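Local structure of D-alanyl-lipoteichoic acid synthetase (Streptococcus pneumoniae, 3BMA) at residues V163-A167 with S168-L172; A146-R149 with L150-F154. The protein probably takes part in adding D-alanine to lipoteichoic acid during cell wall biogenesis. The protein carries 1 engineered substitution. All blocks are in the same frame, centred on the assembly; numbering follows the deposited sequence.

Contact 1: residues V163-A167 with S168-L172; sequences VQKLA and SKEEL
K165 and E170 meet across the C-terminal end of helix 160-167, which closes in a Schellman motif. K169 has the left-handed backbone conformation (phi 59°, psi 17°) that turns the chain back, letting E170 N reach K165 O at 2.8 Å; the inner bond, K169 N to L166 O, is weak at 3.4 Å. The side chains of K165 and E170 cross at about a right angle, E170 OE1 lying 3.8 Å from K165 CG beside the aliphatic chain. The ammonium is not spent on this carboxylate: K165 NZ stands 5.2 Å from E170 OE1 and is salt-bridged to D176 at the start of helix 174-194. K165 is extended beyond CG, so its methylenes form a rod over which L172 leans obliquely, CD2 against K165 CD at 3.9 Å. The other branch, L172 CD1, meets L166 CD2 at 4.1 Å, so one methyl packs on the lysine methylenes and the other on buried L166. On the helix end, Q164 O takes two donors from opposite faces of its carbonyl plane. S168 N lies 3.0 Å from Q164 O on one face; on the other, S168 OG, turned anti to its own carbonyl carbon (chi1 -63°), stands 3.2 Å from the same Q164 O.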
loop_
_atom_site.group_PDB
_atom_site.type_symbol
_atom_site.label_atom_id
_atom_site.label_comp_id
_atom_site.label_asym_id
_atom_site.label_seq_id
_atom_site.Cartn_x
_atom_site.Cartn_y
_atom_site.Cartn_z
ATOM N N VAL C 163 5.989 -16.104 -7.542
ATOM C CA VAL C 163 6.469 -17.063 -8.540
ATOM C C VAL C 163 5.788 -18.435 -8.375
ATOM O O VAL C 163 5.386 -19.051 -9.369
ATOM C CB VAL C 163 8.023 -17.175 -8.509
ATOM C CG1 VAL C 163 8.529 -18.134 -9.567
ATOM C CG2 VAL C 163 8.662 -15.806 -8.728
ATOM N N GLN C 164 5.640 -18.890 -7.127
ATOM C CA GLN C 164 4.932 -20.145 -6.814
ATOM C C GLN C 164 3.465 -20.143 -7.242
ATOM O O GLN C 164 2.955 -21.173 -7.691
ATOM C CB GLN C 164 5.011 -20.475 -5.320
ATOM C CG GLN C 164 6.302 -21.150 -4.870
ATOM C CD GLN C 164 6.378 -21.338 -3.357
ATOM O OE1 GLN C 164 5.759 -20.595 -2.585
ATOM N NE2 GLN C 164 7.146 -22.333 -2.927
ATOM N N LYS C 165 2.796 -18.999 -7.084
ATOM C CA LYS C 165 1.405 -18.816 -7.528
ATOM C C LYS C 165 1.275 -18.967 -9.039
ATOM O O LYS C 165 0.346 -19.610 -9.525
ATOM C CB LYS C 165 0.858 -17.451 -7.099
ATOM C CG LYS C 165 0.321 -17.410 -5.680
ATOM C CD LYS C 165 -0.524 -16.168 -5.435
ATOM C CE LYS C 165 -1.125 -16.179 -4.034
ATOM N NZ LYS C 165 -2.073 -15.049 -3.800
ATOM N N LEU C 166 2.216 -18.376 -9.769
ATOM C CA LEU C 166 2.262 -18.494 -11.223
ATOM C C LEU C 166 2.566 -19.919 -11.678
ATOM O O LEU C 166 1.984 -20.394 -12.652
ATOM C CB LEU C 166 3.282 -17.519 -11.816
ATOM C CG LEU C 166 2.975 -16.022 -11.771
ATOM C CD1 LEU C 166 4.025 -15.270 -12.564
ATOM C CD2 LEU C 166 1.595 -15.726 -12.324
ATOM N N ALA C 167 3.462 -20.592 -10.957
ATOM C CA ALA C 167 3.838 -21.976 -11.247
ATOM C C ALA C 167 2.694 -22.966 -11.014
ATOM O O ALA C 167 2.586 -23.965 -11.722
ATOM C CB ALA C 167 5.052 -22.372 -10.424
ATOM N N SER C 168 1.843 -22.678 -10.032
ATOM C CA SER C 168 0.738 -23.565 -9.665
ATOM C C SER C 168 -0.588 -23.221 -10.347
ATOM O O SER C 168 -1.641 -23.701 -9.918
ATOM C CB SER C 168 0.552 -23.569 -8.145
ATOM O OG SER C 168 1.700 -24.078 -7.494
ATOM N N LYS C 169 -0.527 -22.396 -11.397
ATOM C CA LYS C 169 -1.706 -21.883 -12.130
ATOM C C LYS C 169 -2.700 -21.074 -11.274
ATOM O O LYS C 169 -3.849 -20.864 -11.676
ATOM C CB LYS C 169 -2.438 -23.005 -12.896
ATOM C CG LYS C 169 -1.795 -23.432 -14.210
ATOM C CD LYS C 169 -2.226 -22.543 -15.376
ATOM C CE LYS C 169 -1.771 -23.122 -16.709
ATOM N NZ LYS C 169 -2.278 -22.331 -17.865
ATOM N N GLU C 170 -2.251 -20.623 -10.104
ATOM C CA GLU C 170 -3.077 -19.822 -9.208
ATOM C C GLU C 170 -3.131 -18.383 -9.685
ATOM O O GLU C 170 -2.149 -17.855 -10.221
ATOM C CB GLU C 170 -2.533 -19.856 -7.782
ATOM C CG GLU C 170 -2.749 -21.163 -7.039
ATOM C CD GLU C 170 -2.104 -21.158 -5.665
ATOM O OE1 GLU C 170 -2.225 -20.141 -4.944
ATOM O OE2 GLU C 170 -1.475 -22.172 -5.302
ATOM N N GLU C 171 -4.286 -17.756 -9.491
ATOM C CA GLU C 171 -4.458 -16.346 -9.801
ATOM C C GLU C 171 -3.854 -15.492 -8.700
ATOM O O GLU C 171 -4.001 -15.797 -7.515
ATOM C CB GLU C 171 -5.936 -16.004 -9.962
ATOM C CG GLU C 171 -6.521 -16.380 -11.313
ATOM C CD GLU C 171 -7.823 -15.657 -11.606
ATOM O OE1 GLU C 171 -8.478 -15.186 -10.650
ATOM O OE2 GLU C 171 -8.189 -15.558 -12.798
ATOM N N LEU C 172 -3.167 -14.427 -9.104
ATOM C CA LEU C 172 -2.620 -13.458 -8.165
ATOM C C LEU C 172 -3.743 -12.600 -7.601
ATOM O O LEU C 172 -4.770 -12.395 -8.255
ATOM C CB LEU C 172 -1.559 -12.580 -8.837
ATOM C CG LEU C 172 -0.282 -13.267 -9.334
ATOM C CD1 LEU C 172 0.453 -12.382 -10.315
ATOM C CD2 LEU C 172 0.634 -13.658 -8.195
#

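Contact 2: residues A146-R149 with L150-F154; sequences AATR and LLQQF
R149 NH1 donates to Q152 OE1 at 3.2 Å, a side-chain bond between residues three apart on helix 141-153. The donor sits almost on the line of the amide C=O, although the guanidinium and amide planes are 79° apart and OE1 lies 17° out of the guanidinium plane. Bends at chi2 (-70°) and chi3 bring the guanidinium round, and R149 CD passes 3.6 Å from Q152 OE1; Q152 comes to it extended beyond CG. NH2 is salt-bridged to D277, so the buried arginine is held from more than one direction. Along the backbone this is the last part of an alpha-helix, with successive i to i+4 bonds from L150 N to A146 O through Q153 N to R149 O, before F154 leaves helical geometry. On the packed sides, A146 and L150 press on F88 of helix 83-90, while A147 and L151 face helix 160-167. Q153 CG lies 3.5 Å above the centre of the F154 ring, which also meets F193 of a neighbouring subunit edge-to-face. Q152 lies on the exposed side: OE1 is bonded to R149, but Q152 NE2 makes just a loose 3.9 Å approach to T148 CG2, and the side chain borders a bound glycerol, probably from the crystallisation liquor.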
loop_
_atom_site.group_PDB
_atom_site.type_symbol
_atom_site.label_atom_id
_atom_site.label_comp_id
_atom_site.label_asym_id
_atom_site.label_seq_id
_atom_site.Cartn_x
_atom_site.Cartn_y
_atom_site.Cartn_z
ATOM N N ALA C 146 7.544 -20.710 -17.214
ATOM C CA ALA C 146 8.730 -19.910 -16.891
ATOM C C ALA C 146 8.921 -19.729 -15.388
ATOM O O ALA C 146 10.055 -19.619 -14.914
ATOM C CB ALA C 146 8.669 -18.556 -17.589
ATOM N N ALA C 147 7.809 -19.697 -14.652
ATOM C CA ALA C 147 7.836 -19.646 -13.192
ATOM C C ALA C 147 8.389 -20.939 -12.627
ATOM O O ALA C 147 9.158 -20.921 -11.665
ATOM C CB ALA C 147 6.445 -19.390 -12.641
ATOM N N THR C 148 7.979 -22.054 -13.234
ATOM C CA THR C 148 8.432 -23.394 -12.862
ATOM C C THR C 148 9.940 -23.515 -13.056
ATOM O O THR C 148 10.641 -24.017 -12.179
ATOM C CB THR C 148 7.701 -24.476 -13.690
ATOM O OG1 THR C 148 6.285 -24.283 -13.579
ATOM C CG2 THR C 148 8.054 -25.880 -13.216
ATOM N N ARG C 149 10.432 -23.031 -14.194
ATOM C CA ARG C 149 11.864 -23.042 -14.484
ATOM C C ARG C 149 12.663 -22.157 -13.535
ATOM O O ARG C 149 13.810 -22.470 -13.228
ATOM C CB ARG C 149 12.132 -22.637 -15.934
ATOM C CG ARG C 149 11.648 -23.651 -16.945
ATOM C CD ARG C 149 12.480 -24.916 -16.915
ATOM N NE ARG C 149 13.618 -24.840 -17.824
ATOM C CZ ARG C 149 14.645 -25.681 -17.802
ATOM N NH1 ARG C 149 14.687 -26.663 -16.911
ATOM N NH2 ARG C 149 15.634 -25.542 -18.672
ATOM N N LEU C 150 12.050 -21.066 -13.072
ATOM C CA LEU C 150 12.683 -20.163 -12.107
ATOM C C LEU C 150 12.866 -20.797 -10.731
ATOM O O LEU C 150 13.920 -20.649 -10.116
ATOM C CB LEU C 150 11.906 -18.849 -11.983
ATOM C CG LEU C 150 12.452 -17.623 -12.716
ATOM C CD1 LEU C 150 11.560 -16.432 -12.432
ATOM C CD2 LEU C 150 13.880 -17.319 -12.310
ATOM N N LEU C 151 11.846 -21.515 -10.269
ATOM C CA LEU C 151 11.895 -22.211 -8.980
ATOM C C LEU C 151 12.803 -23.443 -8.996
ATOM O O LEU C 151 13.244 -23.900 -7.944
ATOM C CB LEU C 151 10.488 -22.594 -8.518
ATOM C CG LEU C 151 9.570 -21.450 -8.077
ATOM C CD1 LEU C 151 8.122 -21.871 -8.155
ATOM C CD2 LEU C 151 9.911 -20.955 -6.675
ATOM N N GLN C 152 13.062 -23.985 -10.185
ATOM C CA GLN C 152 14.060 -25.035 -10.350
ATOM C C GLN C 152 15.459 -24.436 -10.230
ATOM O O GLN C 152 16.347 -25.032 -9.620
ATOM C CB GLN C 152 13.903 -25.726 -11.704
ATOM C CG GLN C 152 12.824 -26.795 -11.751
ATOM C CD GLN C 152 12.503 -27.257 -13.164
ATOM O OE1 GLN C 152 13.270 -27.026 -14.099
ATOM N NE2 GLN C 152 11.357 -27.910 -13.324
ATOM N N GLN C 153 15.632 -23.248 -10.812
ATOM C CA GLN C 153 16.904 -22.526 -10.821
ATOM C C GLN C 153 17.213 -21.929 -9.453
ATOM O O GLN C 153 18.282 -22.165 -8.897
ATOM C CB GLN C 153 16.869 -21.420 -11.882
ATOM C CG GLN C 153 18.041 -20.447 -11.842
ATOM C CD GLN C 153 19.314 -21.021 -12.416
ATOM O OE1 GLN C 153 19.282 -21.896 -13.275
ATOM N NE2 GLN C 153 20.443 -20.531 -11.945
ATOM N N PHE C 154 16.277 -21.139 -8.933
ATOM C CA PHE C 154 16.405 -20.542 -7.610
ATOM C C PHE C 154 15.263 -21.027 -6.722
ATOM O O PHE C 154 14.203 -20.395 -6.693
ATOM C CB PHE C 154 16.328 -19.017 -7.678
ATOM C CG PHE C 154 17.253 -18.374 -8.676
ATOM C CD1 PHE C 154 16.735 -17.652 -9.749
ATOM C CD2 PHE C 154 18.633 -18.439 -8.519
ATOM C CE1 PHE C 154 17.574 -17.027 -10.659
ATOM C CE2 PHE C 154 19.482 -17.816 -9.432
ATOM C CZ PHE C 154 18.953 -17.111 -10.500
#

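Overall arrangement
From the N terminus the chain passes through three strands of the parallel five-stranded sheet (order 2-1-3-4-5) of this SGNH-hydrolase relative, then enters the helical region between strands 101-105 and 291-296. Contact 2 comes first, in helix 141-153, and contact 1 follows at the end of helix 160-167. Each is local, so neither closes a long loop; they lie in series, without nesting or crossing. Their centres are 12 Å apart and they touch where the two helices pack: A147 CB sits 3.8 Å from L166 CB, and L151 CG 3.8 Å from V163 CG1. Contact 2 looks inward to helix 83-90; contact 1, nearer the surface, joins the end of helix 160-167 to helices 127-136 and 174-194.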